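Local coordinates for protein cystathionine gamma-lyase (Saccharomyces cerevisiae, PDB 1N8P) that binds pyridoxal-5'-phosphate as a member of the Cys/Met metabolism family of PLP-dependent enzymes and assembles from four copies of its chain, at residues Leu141-Thr146 against Val176-Phe181; Pro150-Thr155 against Asn282-Lys287; Asp172-Val177 against Gly193-Val198; Ala264-Glu269 against Asp376-Leu381; Gly305-Phe310 against Arg369-Ile374. All coordinates share one frame; numbering follows the deposited sequence.

Interaction 1. Residues Leu141-Thr146 against Val176-Phe181; sequences LVWIET and VVDNTF. With PLP (pyridoxal-5'-phosphate), chain E.
Trp143 and Val176 pair on adjacent parallel strands, 139-144 and 174-178, of a beta-alpha-beta unit whose helix 157-167 packs on the Val142 and Ile144 side. Three backbone bonds join the edges: Val176 N to Val142 O, Ile144 N to Val176 O (2.8 Å) and Asp178 N to Ile144 O. Val176 sets CG1 over one face of the Trp143 indole, 3.7 Å from the centroid of the six-membered ring, a CH-pi contact offset toward the rim. Its other methyl, CG2, meets Leu141 CD1 at 3.4 Å. With CG anti to the backbone N (chi1 -165°), the indole swings toward Val176 along the same face. On the reverse face, Ile144 CB lies 3.8 Å from Val177 CG2, and Thr146 CG2 touches Val177 CG1.

At the C-terminal end of strand 174-178 the contact reaches the PLP pocket. Asp178 places its CB beside the side chain of Glu145, whose OE2 is weakly bonded to Tyr103 N, while Asp178 OD1 approaches the C2A methyl of PLP at 3.5 Å. The same OD1 accepts from Thr180 N on its anti lone pair, forming an Asx turn, and from Thr180 OG1 at 3.0 Å. Phe181 turns its CE1 edge toward PLP O3. Two donors from Thr180 thus grip one oxygen of the Asp178 carboxylate and limit its rotation beside PLP.

Interaction 2. Residues Pro150-Thr155 against Asn282-Lys287; sequences PTLKVT and NYPGLK
Leu152 reaches across to Asn282 and Pro284, joining the loop after strand 139-144 to the turn that follows strand 278-282. Its CG stands beside the backbone N and anti to the carbonyl carbon (chi1 -59°), and the extended second torsion carries CD1 toward Asn282 O. Nearer the backbone, Leu152 CB is 4.1 Å from Pro284 CD. The backbone of Leu152 takes positive phi just after Thr151, and a cis peptide precedes Pro150.

The backbone of Asn282 aims CB at Thr151 O, and the first torsion, with CG beside the backbone N (chi1 -53°), then places CG and the amide next to that carbonyl. Its amide ND2 is turned to a weak hydrogen bond with Ser309 OG, which also pairs weakly with Pro150 O. Pro284, in the CG-exo pucker, lies with its CG 3.6 Å from Leu152 O, and its CB meets Val154 CG2 at 4.0 Å. The first torsion of Val154 leaves CG2 beside the backbone N, the methyl that faces the proline. Pro284 lies within a type I turn from Tyr283 to Leu286, closed by Leu286 N to Tyr283 O (3.0 Å). The two loops therefore meet by aliphatic and van der Waals contact, while Asn282 ND2 and Pro150 O turn to weak bonds with Ser309 OG, and Tyr283 OH bonds to Gly305 O.

Interaction 3. Residues Asp172-Val177 against Gly193-Val198; sequences DVILVV and GADIVV
The carboxylate of Asp195 turns OD2 to the backbone of Ile174 and Leu175, and OD2 takes Leu175 N-H on its anti lone pair at 2.7 Å, the bond nearly straight at 166°. Asp195 CG stands anti to the carbonyl carbon, beside the backbone N (chi1 -60°), which folds the group back toward the strand edge; Ile174 CA also lies near OD2. The peptide carbonyl of Leu175 is the second flat group. Asp195 N meets its oxygen in the carbonyl plane at 2.7 Å, and Ile196 N meets the same oxygen at 3.2 Å, tilted from that plane. One acceptor is thus gripped by two consecutive amides, and together with the carboxylate it secures both polar edges of Leu175 where the segment 193-195 joins the strand.

Regular parallel pairing follows. Val177 N bonds to Ile196 O, and Val198 N to Val177 O. On the face shared with Val176, CG2 of that valine packs against Ile196 CB at 3.8 Å and its CG1 against Val198 CG2 at 3.5 Å. Ile174 CD1 touches Ile196 CD1 more loosely on that side. On the Val177 side of the sheet, Val177 CG2 looks to Ala194 CB at 4.2 Å, and Leu175 CD2 approaches Gly193 O.

Strand 214-218, antiparallel to the others, follows on the far side of 196-200. Neighbouring parallel strands joined through a short helix, with one antiparallel strand beyond, are characteristic of the central sheet of the large domain in fold-type I PLP enzymes.

Interaction 4. Residues Ala264-Glu269 against Asp376-Leu381; sequences ANKIAE and DTDDLL
Ile267 and Leu381 lie alongside each other, pointing opposite ways, where helix 253-271 lies beside the first turn of helix 377-392. Leu381 has its CG anti to the backbone N (chi1 -164°), which brings CD1 against the flank of the other helix, 3.6 Å from Ile267 CG1 and 3.7 Å from Lys266 O. Ile267, its CG1 beside the backbone N, extends CD1 in the other direction to Leu380 CB at 4.2 Å. The isoleucine tip thus comes to rest over one leucine while its stem is flanked by the next.

Lys266 runs roughly perpendicular to Thr377. Its chain is bent at the third torsion (57°), laying CE 3.7 Å from Thr377 CG2. The ammonium end points on toward Asp378, but NZ stays 4.1 Å from OD1, beyond a salt bridge, so the opposite charges would attract only weakly at this exposed edge. Thr377 puts its methyl into the contact, and its OG1 shares a hydrogen bond with Ser263 OG. Asp376 occupies the N-cap position of helix 377-392, its OD1 accepting weak bonds from Asp378 N and Asp379 N.

The segment axes approach to 9.9 Å and run at 35° to one another. Leu380 packs on Phe329 and Ser340, and Leu381 also meets Phe270. Helix 253-271 rests on the five-stranded sheet, where its Ala264 and Ile267 touch Ile308 of strand 307-312, whereas helix 377-392 borders the third subunit at its N-terminal end, where Asp379 OD2 bonds to Thr10 OG1 and Lys7 N of that subunit.

Interaction 5. Residues Gly305-Phe310 against Arg369-Ile374; sequences GGMISF and RISVGI
Ile308 and Ile370 form an antiparallel hydrogen-bonded pair, Ile308 N to Ile370 O at 2.9 Å and Ile370 N to Ile308 O at 3.2 Å. Where the strands run out, Val372 N closes onto Gly306 O at 2.8 Å.

On the face of Met307, Ser309, Arg369 and Ser371, the methionine chain bends at its second and third torsions (-68° and -67°) and lays CE over one face of the Arg369 guanidinium. The sulphur SD sits 3.6 Å from Ser371 OG, a hydroxyl that bonds to Gly336 N. Arg369 itself is extended from CG to NE; NE bonds to Asn149 OD1, and NH1 makes a salt bridge with Glu343.

The other face is aliphatic. Ile370 holds CG1 in the crowded position between N and the carbonyl carbon (chi1 57°), against Ile308 CB at 3.7 Å, while Ile308 CD1 meets Val372 CG2 at 4.0 Å, toward helix 253-271. The pair is thus two-sided: one face feeds the hydrophobic layer, and on the other the buried Arg369 side chain, about 6 Å from PLP at the nearest atoms, is held by Asn149 and Glu343, with the Met307 methyl over one face of its guanidinium.

In the fold
Interactions 1 and 3 share Val176 and Val177 and lie in the parallel part of one mixed sheet, joined through strand 174-178; interaction 1 is the more central, wholly buried and ending at PLP, whereas interaction 3 starts at the partly exposed sheet end. Interaction 5 belongs to the second sheet, with antiparallel backbone bonds, and meets interaction 1 where Phe181 packs on Met307. Interaction 2 bridges the two sheets: Thr155 touches Ile144 and Thr146, while Tyr283 OH reaches Gly305. Interaction 4 is outermost, a helix pair whose 253-271 member lies on interaction 5 through Ala264 and Ile267. Hydrogen bonds dominate across the strands; side-chain packing carries interactions 2 and 4, with loosely associated charges at the surface of interaction 4.

Interaction 1. Residues Leu141-Thr146 against Val176-Phe181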
# COMPACT_ATOMS: atom_id res chain seq x y z
N LEU A 141 0.77 18.34 35.18
CA LEU A 141 1.51 17.34 34.43
C LEU A 141 2.99 17.43 34.75
O LEU A 141 3.50 18.51 35.02
CB LEU A 141 1.30 17.56 32.90
CG LEU A 141 1.95 16.66 31.80
CD1 LEU A 141 1.16 15.39 31.58
CD2 LEU A 141 1.99 17.40 30.48
N VAL A 142 3.66 16.29 34.73
CA VAL A 142 5.11 16.21 34.93
C VAL A 142 5.55 15.33 33.76
O VAL A 142 5.16 14.15 33.69
CB VAL A 142 5.51 15.52 36.26
CG1 VAL A 142 7.01 15.49 36.40
CG2 VAL A 142 4.95 16.28 37.41
N TRP A 143 6.33 15.91 32.86
CA TRP A 143 6.78 15.18 31.68
C TRP A 143 8.23 14.78 31.82
O TRP A 143 9.10 15.62 32.03
CB TRP A 143 6.58 16.04 30.44
CG TRP A 143 6.66 15.31 29.12
CD1 TRP A 143 7.79 15.04 28.41
CD2 TRP A 143 5.56 14.82 28.35
NE1 TRP A 143 7.46 14.41 27.23
CE2 TRP A 143 6.09 14.27 27.17
CE3 TRP A 143 4.18 14.80 28.53
CZ2 TRP A 143 5.29 13.70 26.18
CZ3 TRP A 143 3.38 14.23 27.55
CH2 TRP A 143 3.95 13.69 26.38
N ILE A 144 8.49 13.48 31.71
CA ILE A 144 9.83 12.94 31.81
C ILE A 144 10.26 12.22 30.54
O ILE A 144 9.57 11.33 30.06
CB ILE A 144 9.94 11.93 32.96
CG1 ILE A 144 9.75 12.64 34.29
CG2 ILE A 144 11.27 11.23 32.90
CD1 ILE A 144 9.79 11.67 35.48
N GLU A 145 11.40 12.63 30.00
CA GLU A 145 11.94 12.05 28.79
C GLU A 145 13.11 11.23 29.31
O GLU A 145 14.25 11.63 29.19
CB GLU A 145 12.42 13.18 27.89
CG GLU A 145 12.71 12.82 26.46
CD GLU A 145 13.17 14.01 25.67
OE1 GLU A 145 14.28 14.50 25.96
OE2 GLU A 145 12.43 14.47 24.78
N THR A 146 12.81 10.06 29.89
CA THR A 146 13.84 9.22 30.49
C THR A 146 15.20 9.40 29.89
O THR A 146 16.05 10.05 30.50
CB THR A 146 13.45 7.73 30.52
OG1 THR A 146 12.70 7.38 29.34
CG2 THR A 146 12.65 7.43 31.79
N VAL A 176 3.90 11.72 32.97
CA VAL A 176 4.04 11.07 31.66
C VAL A 176 5.52 10.85 31.37
O VAL A 176 6.33 11.74 31.61
CB VAL A 176 3.44 11.93 30.54
CG1 VAL A 176 3.68 11.27 29.24
CG2 VAL A 176 1.95 12.14 30.74
N VAL A 177 5.87 9.67 30.86
CA VAL A 177 7.26 9.35 30.51
C VAL A 177 7.39 8.96 29.04
O VAL A 177 6.71 8.02 28.58
CB VAL A 177 7.82 8.23 31.36
CG1 VAL A 177 9.20 7.85 30.87
CG2 VAL A 177 7.94 8.69 32.79
N ASP A 178 8.24 9.70 28.32
CA ASP A 178 8.54 9.50 26.89
C ASP A 178 9.52 8.38 26.86
O ASP A 178 10.68 8.58 27.21
CB ASP A 178 9.21 10.73 26.30
CG ASP A 178 9.15 10.75 24.78
OD1 ASP A 178 9.56 9.77 24.14
OD2 ASP A 178 8.68 11.77 24.23
N ASN A 179 9.06 7.22 26.40
CA ASN A 179 9.84 5.98 26.35
C ASN A 179 10.30 5.63 24.94
O ASN A 179 10.68 4.48 24.71
CB ASN A 179 8.92 4.88 26.90
CG ASN A 179 9.61 3.55 27.13
OD1 ASN A 179 10.72 3.48 27.63
ND2 ASN A 179 8.91 2.47 26.82
N THR A 180 10.26 6.60 24.01
CA THR A 180 10.67 6.40 22.60
C THR A 180 12.05 5.74 22.36
O THR A 180 12.13 4.66 21.76
CB THR A 180 10.61 7.77 21.80
OG1 THR A 180 9.24 8.16 21.57
CG2 THR A 180 11.35 7.66 20.45
N PHE A 181 13.11 6.39 22.84
CA PHE A 181 14.50 5.92 22.70
C PHE A 181 14.88 4.56 23.25
O PHE A 181 15.86 3.96 22.80
CB PHE A 181 15.46 6.93 23.32
CG PHE A 181 15.56 8.22 22.56
CD1 PHE A 181 14.55 8.61 21.69
CD2 PHE A 181 16.65 9.06 22.77
CE1 PHE A 181 14.63 9.82 21.04
CE2 PHE A 181 16.74 10.28 22.12
CZ PHE A 181 15.72 10.66 21.25
N1 PLP E . 9.65 12.67 20.72
C2 PLP E . 10.87 12.04 20.65
C2A PLP E . 11.50 11.70 22.00
C3 PLP E . 11.40 11.77 19.28
O3 PLP E . 12.59 11.12 19.32
C4 PLP E . 10.67 12.17 18.12
C4A PLP E . 11.23 11.94 16.75
C5 PLP E . 9.36 12.84 18.35
C6 PLP E . 8.89 13.06 19.63
C5A PLP E . 8.51 13.20 17.12
O4P PLP E . 7.58 12.20 16.76
P PLP E . 6.58 12.45 15.58
O1P PLP E . 5.98 11.16 15.37
O2P PLP E . 7.43 12.89 14.40
O3P PLP E . 5.74 13.52 16.08

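Interaction 2. Residues Pro150-Thr155 against Asn282-Lys287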
# COMPACT_ATOMS: atom_id res chain seq x y z
N PRO A 150 20.22 14.94 23.50
CA PRO A 150 21.16 13.83 23.26
C PRO A 150 22.18 13.54 24.37
O PRO A 150 23.05 12.69 24.20
CB PRO A 150 21.87 14.29 22.02
CG PRO A 150 22.20 15.74 22.45
CD PRO A 150 20.87 16.21 23.11
N THR A 151 22.12 14.27 25.47
CA THR A 151 23.07 14.07 26.57
C THR A 151 22.93 12.63 27.08
O THR A 151 23.90 12.00 27.49
CB THR A 151 22.81 15.08 27.72
OG1 THR A 151 23.03 16.41 27.23
CG2 THR A 151 23.75 14.84 28.89
N LEU A 152 21.70 12.13 27.03
CA LEU A 152 21.41 10.78 27.44
C LEU A 152 21.40 10.57 28.95
O LEU A 152 21.91 9.57 29.44
CB LEU A 152 22.38 9.82 26.77
CG LEU A 152 22.32 9.86 25.23
CD1 LEU A 152 23.13 8.74 24.63
CD2 LEU A 152 20.89 9.75 24.79
N LYS A 153 20.78 11.52 29.66
CA LYS A 153 20.65 11.53 31.12
C LYS A 153 19.46 10.70 31.61
O LYS A 153 18.34 10.95 31.24
CB LYS A 153 20.49 12.98 31.60
CG LYS A 153 20.34 13.15 33.11
CD LYS A 153 20.00 14.57 33.51
CE LYS A 153 21.09 15.54 33.06
NZ LYS A 153 21.16 15.69 31.57
N VAL A 154 19.71 9.71 32.45
CA VAL A 154 18.63 8.87 32.94
C VAL A 154 17.96 9.49 34.15
O VAL A 154 18.62 10.10 34.97
CB VAL A 154 19.18 7.51 33.34
CG1 VAL A 154 18.10 6.67 33.96
CG2 VAL A 154 19.73 6.82 32.11
N THR A 155 16.64 9.33 34.27
CA THR A 155 15.87 9.86 35.38
C THR A 155 15.13 8.73 36.10
O THR A 155 14.64 7.77 35.47
CB THR A 155 14.81 10.91 34.92
OG1 THR A 155 15.46 12.08 34.40
CG2 THR A 155 13.94 11.34 36.08
N ASN A 282 28.63 9.61 25.92
CA ASN A 282 27.40 9.39 26.66
C ASN A 282 26.67 8.12 26.22
O ASN A 282 26.26 8.01 25.08
CB ASN A 282 26.43 10.57 26.49
CG ASN A 282 27.05 11.91 26.79
OD1 ASN A 282 27.60 12.13 27.87
ND2 ASN A 282 26.96 12.82 25.85
N TYR A 283 26.51 7.17 27.12
CA TYR A 283 25.79 5.93 26.82
C TYR A 283 25.36 5.36 28.16
O TYR A 283 26.19 4.98 28.98
CB TYR A 283 26.70 4.94 26.08
CG TYR A 283 25.96 3.70 25.60
CD1 TYR A 283 24.84 3.82 24.78
CD2 TYR A 283 26.33 2.42 26.02
CE1 TYR A 283 24.10 2.71 24.38
CE2 TYR A 283 25.61 1.31 25.62
CZ TYR A 283 24.49 1.46 24.81
OH TYR A 283 23.73 0.37 24.44
N PRO A 284 24.06 5.30 28.42
CA PRO A 284 23.51 4.77 29.68
C PRO A 284 23.94 3.35 30.06
O PRO A 284 23.64 2.88 31.16
CB PRO A 284 22.00 4.88 29.48
CG PRO A 284 21.84 6.06 28.56
CD PRO A 284 22.98 5.82 27.56
N GLY A 285 24.62 2.67 29.15
CA GLY A 285 25.06 1.31 29.40
C GLY A 285 26.47 1.18 29.94
O GLY A 285 26.97 0.08 30.23
N LEU A 286 27.15 2.31 30.05
CA LEU A 286 28.49 2.28 30.57
C LEU A 286 28.41 2.45 32.09
O LEU A 286 27.91 3.46 32.57
CB LEU A 286 29.31 3.40 29.94
CG LEU A 286 29.61 3.22 28.45
CD1 LEU A 286 30.44 4.39 27.91
CD2 LEU A 286 30.38 1.95 28.28
N LYS A 287 28.87 1.45 32.85
CA LYS A 287 28.81 1.48 34.32
C LYS A 287 29.24 2.83 34.93
O LYS A 287 28.93 3.15 36.09
CB LYS A 287 29.68 0.36 34.92
CG LYS A 287 29.14 -1.02 34.63
CD LYS A 287 30.05 -2.08 35.17
CE LYS A 287 29.63 -3.44 34.68
NZ LYS A 287 29.84 -3.60 33.21

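Interaction 3. Residues Asp172-Val177 against Gly193-Val198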
# COMPACT_ATOMS: atom_id res chain seq x y z
N ASP A 172 -4.35 15.37 41.56
CA ASP A 172 -4.25 14.55 40.34
C ASP A 172 -3.11 14.84 39.37
O ASP A 172 -3.31 14.78 38.15
CB ASP A 172 -5.57 14.62 39.59
CG ASP A 172 -6.54 13.56 40.03
OD1 ASP A 172 -6.19 12.37 39.93
OD2 ASP A 172 -7.65 13.91 40.47
N VAL A 173 -1.92 15.15 39.87
CA VAL A 173 -0.80 15.43 38.99
C VAL A 173 -0.34 14.13 38.34
O VAL A 173 0.24 13.29 39.01
CB VAL A 173 0.37 16.07 39.76
CG1 VAL A 173 1.63 16.11 38.91
CG2 VAL A 173 -0.00 17.47 40.16
N ILE A 174 -0.62 13.97 37.04
CA ILE A 174 -0.21 12.78 36.32
C ILE A 174 1.22 12.92 35.78
O ILE A 174 1.63 13.98 35.32
CB ILE A 174 -1.14 12.48 35.12
CG1 ILE A 174 -1.00 13.57 34.06
CG2 ILE A 174 -2.58 12.40 35.59
CD1 ILE A 174 -1.99 13.44 32.95
N LEU A 175 1.96 11.83 35.84
CA LEU A 175 3.33 11.79 35.35
C LEU A 175 3.40 11.04 34.00
O LEU A 175 3.01 9.87 33.90
CB LEU A 175 4.22 11.07 36.38
CG LEU A 175 5.69 10.80 36.05
CD1 LEU A 175 6.42 12.11 35.98
CD2 LEU A 175 6.30 9.91 37.10
N VAL A 176 3.90 11.72 32.97
CA VAL A 176 4.04 11.07 31.66
C VAL A 176 5.52 10.85 31.37
O VAL A 176 6.33 11.74 31.61
CB VAL A 176 3.44 11.93 30.54
CG1 VAL A 176 3.68 11.27 29.24
CG2 VAL A 176 1.95 12.14 30.74
N VAL A 177 5.87 9.67 30.86
CA VAL A 177 7.26 9.35 30.51
C VAL A 177 7.39 8.96 29.04
O VAL A 177 6.71 8.02 28.58
CB VAL A 177 7.82 8.23 31.36
CG1 VAL A 177 9.20 7.85 30.87
CG2 VAL A 177 7.94 8.69 32.79
N GLY A 193 5.74 3.85 38.53
CA GLY A 193 4.91 4.96 38.93
C GLY A 193 4.96 6.04 37.88
O GLY A 193 5.65 7.04 38.02
N ALA A 194 4.23 5.79 36.81
CA ALA A 194 4.14 6.70 35.68
C ALA A 194 2.69 6.50 35.32
O ALA A 194 2.19 5.38 35.40
CB ALA A 194 5.06 6.25 34.54
N ASP A 195 2.00 7.57 34.97
CA ASP A 195 0.59 7.44 34.66
C ASP A 195 0.37 7.21 33.18
O ASP A 195 -0.63 6.60 32.79
CB ASP A 195 -0.15 8.67 35.14
CG ASP A 195 -0.02 8.86 36.63
OD1 ASP A 195 -0.53 8.01 37.38
OD2 ASP A 195 0.61 9.85 37.05
N ILE A 196 1.31 7.68 32.36
CA ILE A 196 1.22 7.49 30.92
C ILE A 196 2.60 7.31 30.29
O ILE A 196 3.56 7.99 30.68
CB ILE A 196 0.54 8.69 30.19
CG1 ILE A 196 -0.65 9.20 30.98
CG2 ILE A 196 -0.04 8.23 28.88
CD1 ILE A 196 -1.39 10.31 30.27
N VAL A 197 2.67 6.40 29.31
CA VAL A 197 3.88 6.13 28.53
C VAL A 197 3.60 6.60 27.14
O VAL A 197 2.63 6.15 26.53
CB VAL A 197 4.17 4.65 28.37
CG1 VAL A 197 5.58 4.37 28.84
CG2 VAL A 197 3.15 3.83 29.10
N VAL A 198 4.43 7.50 26.64
CA VAL A 198 4.28 8.04 25.28
C VAL A 198 5.40 7.49 24.38
O VAL A 198 6.50 7.21 24.84
CB VAL A 198 4.38 9.58 25.29
CG1 VAL A 198 4.45 10.09 23.90
CG2 VAL A 198 3.19 10.17 25.97

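Interaction 4. Residues Ala264-Glu269 against Asp376-Leu381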
# COMPACT_ATOMS: atom_id res chain seq x y z
N ALA A 264 25.78 -0.67 20.14
CA ALA A 264 26.03 0.67 20.70
C ALA A 264 26.88 0.61 21.95
O ALA A 264 27.68 1.50 22.21
CB ALA A 264 24.71 1.39 21.00
N ASN A 265 26.70 -0.44 22.74
CA ASN A 265 27.49 -0.63 23.93
C ASN A 265 28.92 -0.91 23.51
O ASN A 265 29.83 -0.27 24.00
CB ASN A 265 26.95 -1.80 24.75
CG ASN A 265 27.84 -2.14 25.93
OD1 ASN A 265 28.86 -2.82 25.79
ND2 ASN A 265 27.47 -1.65 27.11
N LYS A 266 29.11 -1.86 22.59
CA LYS A 266 30.44 -2.20 22.11
C LYS A 266 31.12 -1.04 21.38
O LYS A 266 32.34 -1.02 21.23
CB LYS A 266 30.40 -3.43 21.19
CG LYS A 266 30.49 -4.76 21.90
CD LYS A 266 30.55 -5.91 20.91
CE LYS A 266 31.74 -5.74 19.95
NZ LYS A 266 31.89 -6.90 19.01
N ILE A 267 30.32 -0.07 20.94
CA ILE A 267 30.87 1.10 20.27
C ILE A 267 31.20 2.19 21.29
O ILE A 267 32.16 2.95 21.12
CB ILE A 267 29.88 1.65 19.22
CG1 ILE A 267 29.88 0.73 18.00
CG2 ILE A 267 30.27 3.05 18.82
CD1 ILE A 267 28.81 1.08 16.96
N ALA A 268 30.41 2.26 22.36
CA ALA A 268 30.62 3.23 23.44
C ALA A 268 31.92 2.87 24.18
O ALA A 268 32.75 3.72 24.48
CB ALA A 268 29.46 3.20 24.38
N GLU A 269 32.09 1.59 24.49
CA GLU A 269 33.29 1.18 25.17
C GLU A 269 34.48 1.59 24.32
O GLU A 269 35.49 2.07 24.83
CB GLU A 269 33.27 -0.34 25.43
CG GLU A 269 31.95 -0.78 26.00
CD GLU A 269 31.94 -2.14 26.64
OE1 GLU A 269 32.58 -3.09 26.12
OE2 GLU A 269 31.25 -2.26 27.66
N ASP A 376 26.21 -5.19 10.69
CA ASP A 376 27.19 -5.91 11.48
C ASP A 376 27.88 -4.98 12.53
O ASP A 376 28.09 -3.80 12.27
CB ASP A 376 28.23 -6.53 10.56
CG ASP A 376 29.24 -7.38 11.31
OD1 ASP A 376 30.01 -6.84 12.10
OD2 ASP A 376 29.25 -8.61 11.11
N THR A 377 28.20 -5.51 13.71
CA THR A 377 28.83 -4.70 14.76
C THR A 377 30.24 -4.22 14.42
O THR A 377 30.55 -3.05 14.61
CB THR A 377 28.93 -5.44 16.10
OG1 THR A 377 27.62 -5.65 16.64
CG2 THR A 377 29.73 -4.62 17.09
N ASP A 378 31.09 -5.12 13.96
CA ASP A 378 32.46 -4.77 13.61
C ASP A 378 32.52 -3.81 12.43
O ASP A 378 33.31 -2.86 12.43
CB ASP A 378 33.27 -6.03 13.32
CG ASP A 378 33.56 -6.84 14.57
OD1 ASP A 378 34.02 -6.26 15.59
OD2 ASP A 378 33.34 -8.07 14.54
N ASP A 379 31.67 -4.03 11.42
CA ASP A 379 31.64 -3.14 10.27
C ASP A 379 31.35 -1.70 10.73
O ASP A 379 31.85 -0.73 10.16
CB ASP A 379 30.53 -3.58 9.32
CG ASP A 379 30.76 -4.93 8.74
OD1 ASP A 379 31.62 -5.67 9.22
OD2 ASP A 379 30.04 -5.27 7.79
N LEU A 380 30.52 -1.57 11.76
CA LEU A 380 30.14 -0.27 12.28
C LEU A 380 31.22 0.26 13.21
O LEU A 380 31.56 1.44 13.18
CB LEU A 380 28.82 -0.39 13.02
CG LEU A 380 27.57 -0.69 12.20
CD1 LEU A 380 26.44 -1.11 13.14
CD2 LEU A 380 27.18 0.54 11.37
N LEU A 381 31.76 -0.62 14.04
CA LEU A 381 32.82 -0.23 14.94
C LEU A 381 33.97 0.23 14.05
O LEU A 381 34.44 1.36 14.16
CB LEU A 381 33.27 -1.41 15.82
CG LEU A 381 34.10 -1.03 17.05
CD1 LEU A 381 33.38 0.04 17.87
CD2 LEU A 381 34.34 -2.24 17.88

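Interaction 5. Residues Gly305-Phe310 against Arg369-Ile374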
# COMPACT_ATOMS: atom_id res chain seq x y z
N GLY A 305 20.76 1.03 25.08
CA GLY A 305 19.94 1.55 24.00
C GLY A 305 20.71 1.54 22.71
O GLY A 305 21.69 0.81 22.59
N GLY A 306 20.28 2.35 21.75
CA GLY A 306 20.96 2.43 20.47
C GLY A 306 21.52 3.81 20.18
O GLY A 306 22.15 4.01 19.16
N MET A 307 21.29 4.75 21.09
CA MET A 307 21.78 6.11 20.93
C MET A 307 23.00 6.35 21.81
O MET A 307 22.96 6.14 23.03
CB MET A 307 20.71 7.13 21.32
CG MET A 307 19.31 6.90 20.76
SD MET A 307 19.15 7.13 18.99
CE MET A 307 19.42 8.92 18.82
N ILE A 308 24.09 6.79 21.19
CA ILE A 308 25.32 7.09 21.90
C ILE A 308 25.41 8.58 21.63
O ILE A 308 24.67 9.09 20.81
CB ILE A 308 26.51 6.28 21.29
CG1 ILE A 308 26.29 4.80 21.56
CG2 ILE A 308 27.86 6.72 21.88
CD1 ILE A 308 27.18 3.89 20.79
N SER A 309 26.27 9.28 22.35
CA SER A 309 26.42 10.71 22.15
C SER A 309 27.85 10.91 22.62
O SER A 309 28.26 10.31 23.61
CB SER A 309 25.43 11.45 23.03
OG SER A 309 25.54 12.85 22.91
N PHE A 310 28.63 11.69 21.89
CA PHE A 310 30.01 11.85 22.32
C PHE A 310 30.56 13.10 21.70
O PHE A 310 29.97 13.61 20.77
CB PHE A 310 30.84 10.61 21.94
CG PHE A 310 31.25 10.56 20.51
CD1 PHE A 310 32.53 10.93 20.13
CD2 PHE A 310 30.35 10.17 19.52
CE1 PHE A 310 32.90 10.93 18.81
CE2 PHE A 310 30.72 10.17 18.20
CZ PHE A 310 31.99 10.55 17.84
N ARG A 369 26.04 12.91 17.91
CA ARG A 369 25.06 11.96 18.39
C ARG A 369 24.77 10.91 17.32
O ARG A 369 24.47 11.24 16.16
CB ARG A 369 23.79 12.69 18.76
CG ARG A 369 22.56 11.83 18.90
CD ARG A 369 21.44 12.74 19.26
NE ARG A 369 20.09 12.33 18.88
CZ ARG A 369 19.71 11.99 17.65
NH1 ARG A 369 20.59 11.97 16.65
NH2 ARG A 369 18.43 11.75 17.42
N ILE A 370 24.89 9.64 17.69
CA ILE A 370 24.67 8.54 16.76
C ILE A 370 23.61 7.51 17.16
O ILE A 370 23.49 7.11 18.32
CB ILE A 370 25.99 7.81 16.43
CG1 ILE A 370 26.64 7.30 17.69
CG2 ILE A 370 26.95 8.77 15.78
CD1 ILE A 370 28.01 6.72 17.44
N SER A 371 22.84 7.12 16.16
CA SER A 371 21.74 6.16 16.23
C SER A 371 22.24 4.83 15.62
O SER A 371 22.22 4.65 14.40
CB SER A 371 20.58 6.73 15.41
OG SER A 371 19.39 5.99 15.55
N VAL A 372 22.71 3.91 16.46
CA VAL A 372 23.19 2.64 15.96
C VAL A 372 22.05 1.78 15.40
O VAL A 372 21.02 1.59 16.06
CB VAL A 372 23.86 1.86 17.06
CG1 VAL A 372 24.44 0.58 16.50
CG2 VAL A 372 24.91 2.72 17.71
N GLY A 373 22.25 1.27 14.17
CA GLY A 373 21.27 0.42 13.49
C GLY A 373 21.53 -1.06 13.74
O GLY A 373 22.05 -1.42 14.81
N ILE A 374 21.20 -1.92 12.78
CA ILE A 374 21.43 -3.36 12.97
C ILE A 374 22.40 -4.04 12.00
O ILE A 374 22.44 -5.27 11.89
CB ILE A 374 20.08 -4.17 13.02
CG1 ILE A 374 19.35 -4.12 11.66
CG2 ILE A 374 19.15 -3.57 14.05
CD1 ILE A 374 18.16 -5.08 11.53